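Local coordinates for YohF (Salmonella typhimurium, PDB 6WON), which probably catalyses an oxidation-reduction reaction as a tetrameric short-chain dehydrogenase/reductase, with acetoin as its likely substrate, at residues A21-L24 with A25-F29; D38-G41 with A42-T45; R107-F110 with T111-D115; A125-M128 with I129-E133; M246-N249 with P250-A254. All coordinates share one frame; numbering follows the deposited sequence.

Four of the five contacts lie on helices flanking the parallel seven-stranded sheet of a Rossmann fold, and they follow one another along the chain. Contact 1 ends helix 15-27 and contact 2 begins helix 39-50, the two helices on either side of strand 30-35 in sequence; they touch where Leu22 CD2 comes 3.4 Å from Thr45 O. Contacts 3 and 4 share the long helix 103-131, their centres 26 Å apart, and both meet the second subunit. Contact 5, in the tail after strand 238-241, lies about 45 Å from contact 4 between centres and packs on the third and fourth subunits. Contacts 3 to 5 thus tie the fold to its tetramer.

Contact 1. Residues A21-L24 with A25-F29; sequences ALLL and AQNGF
Leu24 and Phe29 meet where helix 15-27 ends, in the first beta-alpha-beta unit of the Rossmann fold. From its root outward, the Phe29 side chain follows Leu24: Phe29 CB lies 3.6 Å from Leu24 O, and CG stays near the same oxygen. With chi1 at -70°, CG sits beside the backbone N, which turns the ring back toward the helix. Phe29 CD1 then comes 3.5 Å from Leu24 O, which lies at the ring edge and in its plane, while the same CD1 is 4.1 Å from Leu24 CD2. One atom further, CE1 touches that methyl too, and the two side chains run at a slant to each other. Beyond the pair, both residues pack on Ala7 of strand 6-9.

The backbone closes the helix with a Schellman motif. Gly28 takes a positive phi of 114°, a shape at which a CB would jam against the preceding carbonyl oxygen. The chain turns there, and Phe29 N reaches back to Leu24 O at 3.0 Å in a nearly straight bond (169°). Leu24 O therefore receives an N-H and borders an aromatic edge at once: polar capping and apolar packing together end the helix before strand 30-35 begins.

Contact 2. Residues D38-G41 with A42-T45; sequences DERG and AQET
Thr45 approaches Gly41 O with two groups at the start of helix 39-50, the helix between strands 30-35 and 56-60 of the Rossmann fold. Thr45 N gives a hydrogen bond to Gly41 O at 3.0 Å, and Thr45 OG1 lies at the same distance from that oxygen. The hydroxyl is placed there by a chi1 of -56°, which sets OG1 beside its own backbone N. Its single proton has a rival acceptor, since OG1 also bonds with Ser12 O, so the share given to Gly41 O is not settled.

One turn earlier, Asp38 holds the N-cap. Asp38 OD1 accepts from Gly41 N at 2.9 Å, with the N-H coming from above the carboxylate plane, 56° out of it. Asp38 O is used as well, taking Ala42 N at 3.2 Å. The ladder continues with Gln43 N on Glu39 O and Glu44 N on Arg40 O, the latter a short 2.8 Å but clearly bent.

Outside, Glu39 and Gln43 pass at a slant: Gln43 NE2 lies 3.4 Å from Glu39 CG, and the carboxylate and amide planes are turned 54° apart. The end of Glu44 heads away from the first turn, its OE1 forming a salt bridge with Lys48 NZ further along the helix. Inside, Ala42 packs on Ile33 and Trp35 of strand 30-35.

A carboxylate at the first turn occupies an amide that has no helical carbonyl before it, and its negative charge probably also interacts favourably with the positive end of the helix dipole.

Contact 3. Residues R107-F110 with T111-D115; sequences RQIF and TVDVD
A wide pi-type turn at 111-115 interrupts the regular winding of the long helix 103-131, at the face by which this short-chain dehydrogenase/reductase meets its second subunit, and here Arg107 reaches Asp115. The turn is marked by Phe110 O, which takes two N-H groups: Val114 N at 3.0 Å and Asp115 N at 2.9 Å, the second almost straight at 176°.

Two turns of helix separate the partners of the salt bridge. The Arg107 chain bends at chi2 (-97°) and again at chi3, carrying its guanidinium forward along the helix so that Arg107 NH2 meets Asp115 OD2 at 2.9 Å. The oxygen lies in the guanidinium plane and is approached on its syn side; the two flat groups are nearly coplanar, 27° apart. Asp115 OD1 is taken by Trp106 NE1 of the second subunit, so both carboxylate oxygens are engaged.

On the apolar side, Phe110 and Val114 lie alongside each other, with Val114 CG1 3.7 Å from Phe110 CD2. Phe110 also packs on Phe110 of the second subunit.

Thr111 OG1 donates to Arg107 O at 2.7 Å, from the opposite face of that carbonyl to Thr111 N. A water ties the group together: it accepts from Arg107 NH1 and donates to Thr111 OG1 at 2.8 Å and Asp115 OD2 at 2.7 Å.

Contact 4. Residues A125-M128 with I129-E133; sequences ARHM and IKQGE
His127 and Gln131, one turn apart at the end of helix 103-131, are linked both through the backbone and through water. Gln131 N donates to His127 O at 2.8 Å. On the side-chain side, a water donates to Gln131 OE1 at 2.8 Å and also bonds with His127 ND1, lying in the plane of the imidazole at its edge. The other ring nitrogen, NE2, is hydrogen-bonded to Glu74 OE1, which leaves the ring held at both nitrogens. Two charged ends reach outward: Glu133 OE1 forms a salt bridge with Lys5, just before strand 6-9, and Arg126 NH2 bonds to Ile99 O of the second subunit.

A second water gathers the helix end. It donates to Met128 O at 2.6 Å and accepts from Gln131 NE2 at 3.1 Å and from Glu133 N at 3.0 Å. Since NE2 also donates to Val83 O, both ends of the Gln131 amide are satisfied and its flip is fixed. Met128 O receives Gly132 N as well; Gly132 leaves the helix with a positive phi of 74°.

The glutamine chain lies close along the His127 carbonyl. With chi1 at -74°, Gln131 CG stays beside the backbone N and 3.2 Å from His127 O, and Gln131 OE1 ends 3.6 Å from His127 CB. Two residues earlier Ile129 does likewise, Ile129 CG1 resting 3.3 Å from Ala125 O.

Around this end, His127 packs on Ile77 of helix 71-80, while Met128 and Ile129 lean on Ile178 of strand 178-185.

Contact 5. Residues M246-N249 with P250-A254; sequences MLAN and PQFNA
Asn249 meets Pro250, Gln251 and Phe252 in a short 3-10 turn in the C-terminal tail, beyond strand 238-241. Pro250 starts the turn: its ring follows Asn249 directly, and its ring-restricted phi of -51° suits the first position of such a turn.

Gln251 comes next. Gln251 N donates to Asn249 OD1 at 3.0 Å, in the carbonyl plane and on a lone pair, though the N-H is bent to 139°; this bond, from a side chain to the amide two residues on, makes an Asx turn. The asparagine CG stands between its own backbone N and carbonyl carbon, chi1 51°, which carries the amide forward over the start of the turn. Gln251 CB also rests 3.3 Å from Asn249 OD1, and the two side-chain amides are perpendicular.

Phe252 closes the 3-10 turn, Phe252 N bonding to Asn249 O at 2.9 Å from well above the carbonyl plane. Phe252 CB sits 3.2 Å from Asn249 O. Further out, Ala248 CB lies over one face of the ring, 4.0 Å from Phe252 CG and offset toward the rim. Asn253 and Ala254 follow as a poorly ordered end.

Asn249 thus uses OD1 within the turn, while its ND2 donates to Thr147 OG1 and Pro148 O of the third subunit. Pro250 packs on Phe245 of that same subunit. Phe252 lies against Pro209 of its own chain and against Leu171 of helix 153-173 in the fourth subunit, so the tail is wedged among three chains.

Contact 1. Residues A21-L24 with A25-F29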
# COMPACT_ATOMS: atom_id res chain seq x y z
N ALA B 21 -1.01 -27.17 11.13
CA ALA B 21 -1.40 -28.55 10.87
C ALA B 21 -2.29 -29.08 11.99
O ALA B 21 -3.29 -29.77 11.73
CB ALA B 21 -0.16 -29.43 10.71
N LEU B 22 -1.95 -28.77 13.24
CA LEU B 22 -2.70 -29.31 14.36
C LEU B 22 -4.07 -28.64 14.49
O LEU B 22 -5.06 -29.30 14.82
CB LEU B 22 -1.89 -29.16 15.65
CG LEU B 22 -0.67 -30.08 15.79
CD1 LEU B 22 -0.05 -29.94 17.18
CD2 LEU B 22 -1.04 -31.53 15.54
N LEU B 23 -4.14 -27.34 14.25
CA LEU B 23 -5.43 -26.67 14.32
C LEU B 23 -6.36 -27.16 13.22
O LEU B 23 -7.55 -27.39 13.45
CB LEU B 23 -5.25 -25.16 14.26
CG LEU B 23 -6.48 -24.31 14.55
CD1 LEU B 23 -7.25 -24.79 15.82
CD2 LEU B 23 -6.05 -22.87 14.67
N LEU B 24 -5.81 -27.36 12.01
CA LEU B 24 -6.64 -27.85 10.91
C LEU B 24 -7.11 -29.27 11.18
O LEU B 24 -8.27 -29.60 10.92
CB LEU B 24 -5.86 -27.77 9.59
CG LEU B 24 -5.59 -26.35 9.08
CD1 LEU B 24 -4.65 -26.34 7.85
CD2 LEU B 24 -6.90 -25.61 8.79
N ALA B 25 -6.23 -30.12 11.72
CA ALA B 25 -6.65 -31.45 12.17
C ALA B 25 -7.76 -31.34 13.22
O ALA B 25 -8.79 -32.01 13.12
CB ALA B 25 -5.45 -32.22 12.72
N GLN B 26 -7.56 -30.49 14.23
CA GLN B 26 -8.61 -30.29 15.22
C GLN B 26 -9.91 -29.81 14.57
O GLN B 26 -11.00 -30.14 15.06
CB GLN B 26 -8.15 -29.30 16.28
CG GLN B 26 -9.11 -29.15 17.47
CD GLN B 26 -8.61 -28.14 18.48
OE1 GLN B 26 -7.47 -27.68 18.41
NE2 GLN B 26 -9.46 -27.79 19.42
N ASN B 27 -9.83 -29.05 13.49
CA ASN B 27 -11.03 -28.56 12.81
C ASN B 27 -11.62 -29.58 11.84
O ASN B 27 -12.70 -29.32 11.29
CB ASN B 27 -10.72 -27.24 12.09
CG ASN B 27 -10.70 -26.04 13.06
OD1 ASN B 27 -10.97 -26.19 14.26
ND2 ASN B 27 -10.37 -24.86 12.54
N GLY B 28 -10.96 -30.72 11.63
CA GLY B 28 -11.56 -31.81 10.89
C GLY B 28 -10.93 -32.15 9.55
O GLY B 28 -11.48 -32.96 8.79
N PHE B 29 -9.77 -31.57 9.25
CA PHE B 29 -9.06 -31.91 8.02
C PHE B 29 -8.15 -33.11 8.26
O PHE B 29 -7.39 -33.13 9.23
CB PHE B 29 -8.23 -30.74 7.52
CG PHE B 29 -9.03 -29.58 6.98
CD1 PHE B 29 -9.56 -28.63 7.84
CD2 PHE B 29 -9.22 -29.43 5.61
CE1 PHE B 29 -10.30 -27.55 7.34
CE2 PHE B 29 -9.95 -28.36 5.10
CZ PHE B 29 -10.49 -27.42 5.96

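Contact 2. Residues D38-G41 with A42-T45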
# COMPACT_ATOMS: atom_id res chain seq x y z
N ASP B 38 13.69 -32.67 10.28
CA ASP B 38 13.23 -33.06 11.61
C ASP B 38 12.08 -34.05 11.46
O ASP B 38 10.90 -33.72 11.64
CB ASP B 38 12.82 -31.84 12.43
CG ASP B 38 12.34 -32.21 13.84
OD1 ASP B 38 12.52 -33.37 14.27
OD2 ASP B 38 11.78 -31.33 14.51
N GLU B 39 12.44 -35.29 11.14
CA GLU B 39 11.43 -36.33 10.94
C GLU B 39 10.68 -36.64 12.23
O GLU B 39 9.47 -36.91 12.20
CB GLU B 39 12.09 -37.60 10.40
CG GLU B 39 11.13 -38.77 10.33
CD GLU B 39 11.68 -39.98 9.61
OE1 GLU B 39 10.87 -40.68 8.97
OE2 GLU B 39 12.91 -40.23 9.69
N ARG B 40 11.36 -36.61 13.38
CA ARG B 40 10.68 -36.96 14.62
C ARG B 40 9.64 -35.92 15.00
O ARG B 40 8.55 -36.26 15.47
CB ARG B 40 11.69 -37.16 15.74
CG ARG B 40 12.42 -38.48 15.64
CD ARG B 40 12.88 -38.96 17.01
NE ARG B 40 13.34 -37.84 17.82
CZ ARG B 40 14.57 -37.34 17.79
NH1 ARG B 40 15.49 -37.87 16.98
NH2 ARG B 40 14.90 -36.32 18.57
N GLY B 41 9.95 -34.64 14.79
CA GLY B 41 8.93 -33.61 14.97
C GLY B 41 7.75 -33.79 14.05
O GLY B 41 6.60 -33.55 14.44
N ALA B 42 8.00 -34.21 12.81
CA ALA B 42 6.89 -34.49 11.90
C ALA B 42 6.07 -35.67 12.41
O ALA B 42 4.83 -35.65 12.31
CB ALA B 42 7.42 -34.77 10.50
N GLN B 43 6.73 -36.69 12.96
CA GLN B 43 6.01 -37.82 13.52
C GLN B 43 5.23 -37.42 14.76
O GLN B 43 4.18 -37.99 15.05
CB GLN B 43 6.98 -38.96 13.84
CG GLN B 43 7.72 -39.48 12.61
CD GLN B 43 8.79 -40.53 12.92
OE1 GLN B 43 9.17 -40.75 14.07
NE2 GLN B 43 9.29 -41.18 11.87
N GLU B 44 5.72 -36.43 15.50
CA GLU B 44 4.98 -35.98 16.68
C GLU B 44 3.76 -35.15 16.29
O GLU B 44 2.72 -35.22 16.96
CB GLU B 44 5.91 -35.18 17.60
CG GLU B 44 5.30 -34.86 18.95
CD GLU B 44 4.87 -36.09 19.77
OE1 GLU B 44 4.29 -35.88 20.86
OE2 GLU B 44 5.14 -37.25 19.36
N THR B 45 3.85 -34.37 15.21
CA THR B 45 2.69 -33.63 14.75
C THR B 45 1.61 -34.58 14.24
O THR B 45 0.42 -34.38 14.52
CB THR B 45 3.11 -32.65 13.66
OG1 THR B 45 4.15 -31.80 14.18
CG2 THR B 45 1.93 -31.80 13.20

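Contact 3. Residues R107-F110 with T111-D115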
# COMPACT_ATOMS: atom_id res chain seq x y z
N ARG B 107 20.18 -16.88 -5.27
CA ARG B 107 19.36 -17.90 -5.91
C ARG B 107 18.86 -18.92 -4.90
O ARG B 107 17.73 -19.40 -5.02
CB ARG B 107 20.16 -18.59 -7.01
CG ARG B 107 20.31 -17.76 -8.27
CD ARG B 107 19.27 -18.12 -9.31
NE ARG B 107 17.90 -17.90 -8.83
CZ ARG B 107 17.02 -18.86 -8.54
NH1 ARG B 107 17.34 -20.15 -8.69
NH2 ARG B 107 15.81 -18.52 -8.13
N GLN B 108 19.69 -19.27 -3.92
CA GLN B 108 19.27 -20.23 -2.91
C GLN B 108 18.07 -19.71 -2.12
O GLN B 108 17.11 -20.45 -1.87
CB GLN B 108 20.44 -20.55 -1.98
CG GLN B 108 20.13 -21.58 -0.91
CD GLN B 108 19.92 -20.95 0.46
OE1 GLN B 108 18.87 -21.13 1.09
NE2 GLN B 108 20.91 -20.19 0.94
N ILE B 109 18.08 -18.43 -1.74
CA ILE B 109 16.96 -17.86 -0.99
C ILE B 109 15.69 -17.83 -1.84
O ILE B 109 14.61 -18.19 -1.37
CB ILE B 109 17.34 -16.46 -0.46
CG1 ILE B 109 18.38 -16.60 0.65
CG2 ILE B 109 16.11 -15.72 0.02
CD1 ILE B 109 19.39 -15.45 0.72
N PHE B 110 15.81 -17.45 -3.11
CA PHE B 110 14.62 -17.48 -3.97
C PHE B 110 14.11 -18.91 -4.17
O PHE B 110 12.90 -19.14 -4.22
CB PHE B 110 14.91 -16.82 -5.32
CG PHE B 110 14.64 -15.34 -5.32
CD1 PHE B 110 15.53 -14.46 -4.74
CD2 PHE B 110 13.48 -14.84 -5.88
CE1 PHE B 110 15.27 -13.08 -4.73
CE2 PHE B 110 13.21 -13.47 -5.88
CZ PHE B 110 14.11 -12.59 -5.30
N THR B 111 15.04 -19.87 -4.24
CA THR B 111 14.65 -21.27 -4.40
C THR B 111 13.73 -21.73 -3.28
O THR B 111 12.64 -22.26 -3.54
CB THR B 111 15.91 -22.14 -4.48
OG1 THR B 111 16.63 -21.80 -5.66
CG2 THR B 111 15.57 -23.66 -4.50
N VAL B 112 14.12 -21.48 -2.03
CA VAL B 112 13.34 -21.97 -0.89
C VAL B 112 12.14 -21.07 -0.58
O VAL B 112 11.12 -21.54 -0.06
CB VAL B 112 14.24 -22.14 0.35
CG1 VAL B 112 15.28 -23.23 0.12
CG2 VAL B 112 14.91 -20.83 0.70
N ASP B 113 12.22 -19.77 -0.88
CA ASP B 113 11.21 -18.84 -0.39
C ASP B 113 10.16 -18.45 -1.41
O ASP B 113 9.14 -17.86 -1.02
CB ASP B 113 11.88 -17.58 0.17
CG ASP B 113 12.63 -17.86 1.46
OD1 ASP B 113 12.42 -18.93 2.05
OD2 ASP B 113 13.44 -17.01 1.87
N VAL B 114 10.35 -18.74 -2.70
CA VAL B 114 9.25 -18.49 -3.63
C VAL B 114 9.17 -19.52 -4.75
O VAL B 114 8.06 -19.86 -5.18
CB VAL B 114 9.30 -17.05 -4.19
CG1 VAL B 114 10.47 -16.86 -5.16
CG2 VAL B 114 7.95 -16.67 -4.84
N ASP B 115 10.31 -20.06 -5.21
CA ASP B 115 10.27 -21.07 -6.28
C ASP B 115 9.56 -22.33 -5.79
O ASP B 115 8.75 -22.91 -6.52
CB ASP B 115 11.68 -21.44 -6.78
CG ASP B 115 12.40 -20.29 -7.52
OD1 ASP B 115 11.78 -19.26 -7.85
OD2 ASP B 115 13.64 -20.42 -7.75
O HOH W 1 15.36 -22.45 -8.02

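Contact 4. Residues A125-M128 with I129-E133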
# COMPACT_ATOMS: atom_id res chain seq x y z
N ALA B 125 -3.01 -27.01 -6.99
CA ALA B 125 -4.08 -26.40 -7.77
C ALA B 125 -4.56 -27.33 -8.88
O ALA B 125 -5.77 -27.40 -9.16
CB ALA B 125 -3.59 -25.07 -8.35
N ARG B 126 -3.64 -28.08 -9.51
CA ARG B 126 -4.05 -29.06 -10.51
C ARG B 126 -5.02 -30.08 -9.92
O ARG B 126 -6.00 -30.47 -10.57
CB ARG B 126 -2.83 -29.78 -11.09
CG ARG B 126 -2.11 -29.01 -12.19
CD ARG B 126 -0.68 -29.51 -12.38
NE ARG B 126 0.16 -28.55 -13.11
CZ ARG B 126 1.50 -28.51 -13.05
NH1 ARG B 126 2.17 -29.37 -12.28
NH2 ARG B 126 2.16 -27.60 -13.75
N HIS B 127 -4.76 -30.54 -8.69
CA HIS B 127 -5.67 -31.50 -8.08
C HIS B 127 -7.00 -30.85 -7.72
O HIS B 127 -8.06 -31.47 -7.88
CB HIS B 127 -5.03 -32.14 -6.85
CG HIS B 127 -4.02 -33.19 -7.17
ND1 HIS B 127 -4.35 -34.54 -7.24
CD2 HIS B 127 -2.71 -33.11 -7.48
CE1 HIS B 127 -3.27 -35.23 -7.56
NE2 HIS B 127 -2.26 -34.39 -7.71
N MET B 128 -6.96 -29.61 -7.23
CA MET B 128 -8.19 -28.92 -6.85
C MET B 128 -9.09 -28.71 -8.06
O MET B 128 -10.31 -28.84 -7.96
CB MET B 128 -7.86 -27.57 -6.21
CG MET B 128 -7.21 -27.68 -4.83
SD MET B 128 -6.58 -26.08 -4.33
CE MET B 128 -5.91 -26.48 -2.71
N ILE B 129 -8.49 -28.37 -9.20
CA ILE B 129 -9.27 -28.18 -10.42
C ILE B 129 -9.91 -29.49 -10.84
O ILE B 129 -11.12 -29.56 -11.09
CB ILE B 129 -8.39 -27.60 -11.53
CG1 ILE B 129 -8.01 -26.16 -11.19
CG2 ILE B 129 -9.11 -27.71 -12.87
CD1 ILE B 129 -6.83 -25.64 -12.00
N LYS B 130 -9.10 -30.55 -10.91
CA LYS B 130 -9.60 -31.87 -11.28
C LYS B 130 -10.70 -32.34 -10.32
O LYS B 130 -11.71 -32.89 -10.76
CB LYS B 130 -8.45 -32.88 -11.31
CG LYS B 130 -8.79 -34.14 -12.07
CD LYS B 130 -7.78 -35.26 -11.84
CE LYS B 130 -8.39 -36.61 -12.25
NZ LYS B 130 -8.17 -37.66 -11.22
N GLN B 131 -10.51 -32.13 -9.01
CA GLN B 131 -11.53 -32.53 -8.04
C GLN B 131 -12.84 -31.79 -8.26
O GLN B 131 -13.92 -32.32 -7.97
CB GLN B 131 -11.04 -32.29 -6.61
CG GLN B 131 -10.00 -33.29 -6.12
CD GLN B 131 -9.05 -32.66 -5.12
OE1 GLN B 131 -7.94 -33.17 -4.91
NE2 GLN B 131 -9.46 -31.55 -4.51
N GLY B 132 -12.77 -30.55 -8.75
CA GLY B 132 -13.96 -29.79 -9.07
C GLY B 132 -14.74 -29.27 -7.88
O GLY B 132 -15.89 -28.87 -8.04
N GLU B 133 -14.14 -29.25 -6.69
CA GLU B 133 -14.83 -28.82 -5.48
C GLU B 133 -14.19 -27.58 -4.85
O GLU B 133 -14.42 -27.30 -3.67
CB GLU B 133 -14.87 -29.96 -4.46
CG GLU B 133 -15.83 -31.08 -4.83
CD GLU B 133 -15.66 -32.31 -3.96
OE1 GLU B 133 -15.47 -32.15 -2.73
OE2 GLU B 133 -15.72 -33.44 -4.50
O HOH W 2 -6.78 -34.94 -6.68
O HOH W 3 -11.32 -29.29 -5.59

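Contact 5. Residues M246-N249 with P250-A254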
# COMPACT_ATOMS: atom_id res chain seq x y z
N MET B 246 3.88 -2.98 11.41
CA MET B 246 3.77 -2.04 10.30
C MET B 246 3.43 -0.62 10.76
O MET B 246 3.62 0.32 9.99
CB MET B 246 2.69 -2.50 9.31
CG MET B 246 2.94 -3.84 8.61
SD MET B 246 4.50 -3.95 7.72
CE MET B 246 4.26 -2.91 6.28
N LEU B 247 2.92 -0.45 11.98
CA LEU B 247 2.63 0.89 12.48
C LEU B 247 3.87 1.64 12.93
O LEU B 247 3.82 2.87 13.09
CB LEU B 247 1.66 0.80 13.66
CG LEU B 247 0.36 0.04 13.37
CD1 LEU B 247 -0.40 -0.25 14.65
CD2 LEU B 247 -0.50 0.84 12.39
N ALA B 248 4.99 0.95 13.18
CA ALA B 248 6.15 1.55 13.83
C ALA B 248 7.08 2.16 12.78
O ALA B 248 7.67 1.45 11.97
CB ALA B 248 6.87 0.50 14.68
N ASN B 249 7.22 3.48 12.82
CA ASN B 249 8.04 4.24 11.89
C ASN B 249 9.05 5.03 12.72
O ASN B 249 9.08 4.88 13.94
CB ASN B 249 7.15 5.12 11.01
CG ASN B 249 6.17 5.96 11.82
OD1 ASN B 249 6.58 6.75 12.67
ND2 ASN B 249 4.87 5.79 11.54
N PRO B 250 9.93 5.84 12.11
CA PRO B 250 10.89 6.62 12.93
C PRO B 250 10.27 7.43 14.07
O PRO B 250 10.97 7.71 15.05
CB PRO B 250 11.54 7.54 11.89
CG PRO B 250 11.58 6.69 10.66
CD PRO B 250 10.34 5.83 10.69
N GLN B 251 9.01 7.84 13.96
CA GLN B 251 8.41 8.64 15.02
C GLN B 251 7.92 7.80 16.20
O GLN B 251 7.59 8.36 17.25
CB GLN B 251 7.25 9.48 14.46
CG GLN B 251 7.71 10.58 13.51
CD GLN B 251 8.12 11.85 14.24
OE1 GLN B 251 8.31 11.84 15.45
NE2 GLN B 251 8.25 12.95 13.50
N PHE B 252 7.89 6.47 16.05
CA PHE B 252 7.60 5.58 17.16
C PHE B 252 8.60 5.75 18.30
O PHE B 252 8.31 5.33 19.43
CB PHE B 252 7.59 4.13 16.67
CG PHE B 252 7.21 3.12 17.71
CD1 PHE B 252 5.89 3.02 18.16
CD2 PHE B 252 8.15 2.26 18.25
CE1 PHE B 252 5.53 2.09 19.13
CE2 PHE B 252 7.80 1.32 19.21
CZ PHE B 252 6.49 1.24 19.65
N ASN B 253 9.75 6.36 18.04
CA ASN B 253 10.74 6.62 19.07
C ASN B 253 10.26 7.72 20.02
O ASN B 253 9.35 8.49 19.71
CB ASN B 253 12.08 7.04 18.44
CG ASN B 253 12.62 6.02 17.44
OD1 ASN B 253 12.05 4.94 17.28
ND2 ASN B 253 13.71 6.36 16.75
N ALA B 254 10.90 7.77 21.18
CA ALA B 254 10.60 8.77 22.20
C ALA B 254 9.12 8.78 22.59
O ALA B 254 8.55 7.74 22.92
CB ALA B 254 11.02 10.16 21.73